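Local coordinates for 378aa long hypothetical citrate synthase (Sulfolobus tokodaii, PDB 1VGM), which is a hypothetical citrate synthase, a largely helical member of that family that pairs with a second copy of itself, at residues E75-V80 with G102-I107. Sequence-based numbering, arbitrary orientation.
Sequences EVPEQV and GILASI
P77 rests its ring against both L104 and I107, with a different ring atom on each. P77 CD meets L104 CD2 at 3.4 Å, the two side chains crossing at about a right angle, while P77 CB lies 3.4 Å from I107 CD1 where those side chains slide past each other in opposite directions. Both carbon pairs are closer than usual van der Waals contact, so packing around the proline is tight; its CG also rests on I107 CG2. V80, three residues on, sends CG2 alone into the interface. With CG1 anti to the backbone N (chi1 173°), V80 CG2 lies beside that N and reaches I103 CG2 at 3.7 Å and L104 CD2 at 3.8 Å. L104 CD2 is thus shared by P77 and V80, with V76 CG1 a looser third neighbour at 4.2 Å. Q79 adds a further flank: its CB approaches I103 CG2, its chain bends at chi2 (86°), which brings CD near I107 CD1, and Q79 OE1 lies 3.5 Å from that methyl. NE2 of the same amide donates a hydrogen bond to S86 O of the second subunit, which anchors the polar end. No hydrogen bond joins the two segments. Instead, V80 N bonds to P77 O at 3.0 Å, and I107 N bonds to I103 O in the other helix. Farther out, L104 also packs on I131 of helix 117-139 and Y204 of helix 203-214, whereas I103 and I107 touch T99 and M87 of the second subunit. The contact therefore joins the start of helix 78-84 to the C-terminal part of helix 93-108 through packed aliphatic side chains, beside the subunit interface of the largely helical fold characteristic of dimeric citrate synthases.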
loop_
_atom_site.group_PDB
_atom_site.type_symbol
_atom_site.label_atom_id
_atom_site.label_comp_id
_atom_site.label_asym_id
_atom_site.label_seq_id
_atom_site.Cartn_x
_atom_site.Cartn_y
_atom_site.Cartn_z
ATOM N N GLU A 75 -5.016 15.311 17.789
ATOM C CA GLU A 75 -5.120 14.104 18.606
ATOM C C GLU A 75 -5.058 12.851 17.735
ATOM O O GLU A 75 -5.606 12.828 16.635
ATOM C CB GLU A 75 -6.443 14.112 19.377
ATOM C CG GLU A 75 -7.605 14.696 18.573
ATOM C CD GLU A 75 -8.945 14.054 18.901
ATOM O OE1 GLU A 75 -9.308 14.018 20.100
ATOM O OE2 GLU A 75 -9.632 13.590 17.961
ATOM N N VAL A 76 -4.408 11.807 18.237
ATOM C CA VAL A 76 -4.504 10.481 17.629
ATOM C C VAL A 76 -4.885 9.437 18.677
ATOM O O VAL A 76 -4.721 9.661 19.878
ATOM C CB VAL A 76 -3.157 10.050 17.000
ATOM C CG1 VAL A 76 -2.822 10.936 15.811
ATOM C CG2 VAL A 76 -2.058 10.120 18.053
ATOM N N PRO A 77 -5.395 8.278 18.236
ATOM C CA PRO A 77 -5.702 7.199 19.183
ATOM C C PRO A 77 -4.465 6.876 19.999
ATOM O O PRO A 77 -3.341 6.994 19.501
ATOM C CB PRO A 77 -6.110 6.032 18.284
ATOM C CG PRO A 77 -6.589 6.687 17.019
ATOM C CD PRO A 77 -5.708 7.894 16.848
ATOM N N GLU A 78 -4.658 6.480 21.254
ATOM C CA GLU A 78 -3.517 6.243 22.125
ATOM C C GLU A 78 -2.757 5.008 21.651
ATOM O O GLU A 78 -1.567 4.850 21.940
ATOM C CB GLU A 78 -3.976 6.088 23.583
ATOM C CG GLU A 78 -4.846 4.880 23.875
ATOM C CD GLU A 78 -5.255 4.820 25.341
ATOM O OE1 GLU A 78 -5.607 3.720 25.819
ATOM O OE2 GLU A 78 -5.223 5.875 26.013
ATOM N N GLN A 79 -3.438 4.141 20.904
ATOM C CA GLN A 79 -2.770 2.981 20.320
ATOM C C GLN A 79 -1.605 3.399 19.441
ATOM O O GLN A 79 -0.594 2.704 19.374
ATOM C CB GLN A 79 -3.746 2.145 19.487
ATOM C CG GLN A 79 -4.602 1.201 20.312
ATOM C CD GLN A 79 -5.857 1.872 20.832
ATOM O OE1 GLN A 79 -6.048 3.081 20.661
ATOM N NE2 GLN A 79 -6.724 1.092 21.470
ATOM N N VAL A 80 -1.750 4.534 18.764
ATOM C CA VAL A 80 -0.697 5.039 17.888
ATOM C C VAL A 80 0.561 5.304 18.696
ATOM O O VAL A 80 1.655 4.858 18.341
ATOM C CB VAL A 80 -1.109 6.362 17.203
ATOM C CG1 VAL A 80 0.082 6.947 16.445
ATOM C CG2 VAL A 80 -2.269 6.119 16.267
ATOM N N GLY A 102 -1.841 2.623 9.625
ATOM C CA GLY A 102 -2.627 1.406 9.684
ATOM C C GLY A 102 -3.516 1.407 10.905
ATOM O O GLY A 102 -4.690 1.023 10.835
ATOM N N ILE A 103 -2.969 1.869 12.025
ATOM C CA ILE A 103 -3.762 2.040 13.235
ATOM C C ILE A 103 -4.876 3.086 13.096
ATOM O O ILE A 103 -5.993 2.861 13.566
ATOM C CB ILE A 103 -2.855 2.398 14.433
ATOM C CG1 ILE A 103 -1.987 1.186 14.783
ATOM C CG2 ILE A 103 -3.699 2.820 15.632
ATOM C CD1 ILE A 103 -0.868 1.479 15.754
ATOM N N LEU A 104 -4.589 4.213 12.445
ATOM C CA LEU A 104 -5.617 5.226 12.208
ATOM C C LEU A 104 -6.741 4.677 11.322
ATOM O O LEU A 104 -7.922 4.880 11.607
ATOM C CB LEU A 104 -5.009 6.483 11.557
ATOM C CG LEU A 104 -3.969 7.284 12.357
ATOM C CD1 LEU A 104 -3.509 8.489 11.558
ATOM C CD2 LEU A 104 -4.558 7.737 13.678
ATOM N N ALA A 105 -6.372 3.977 10.254
ATOM C CA ALA A 105 -7.351 3.323 9.387
ATOM C C ALA A 105 -8.232 2.340 10.157
ATOM O O ALA A 105 -9.437 2.274 9.929
ATOM C CB ALA A 105 -6.644 2.598 8.239
ATOM N N SER A 106 -7.635 1.574 11.063
ATOM C CA SER A 106 -8.389 0.597 11.844
ATOM C C SER A 106 -9.386 1.251 12.799
ATOM O O SER A 106 -10.506 0.761 12.984
ATOM C CB SER A 106 -7.433 -0.296 12.642
ATOM O OG SER A 106 -6.790 -1.236 11.802
ATOM N N ILE A 107 -8.977 2.355 13.412
ATOM C CA ILE A 107 -9.751 2.923 14.502
ATOM C C ILE A 107 -10.757 3.949 14.000
ATOM O O ILE A 107 -11.913 3.937 14.419
ATOM C CB ILE A 107 -8.830 3.557 15.561
ATOM C CG1 ILE A 107 -8.009 2.456 16.238
ATOM C CG2 ILE A 107 -9.661 4.312 16.606
ATOM C CD1 ILE A 107 -7.051 2.946 17.285
#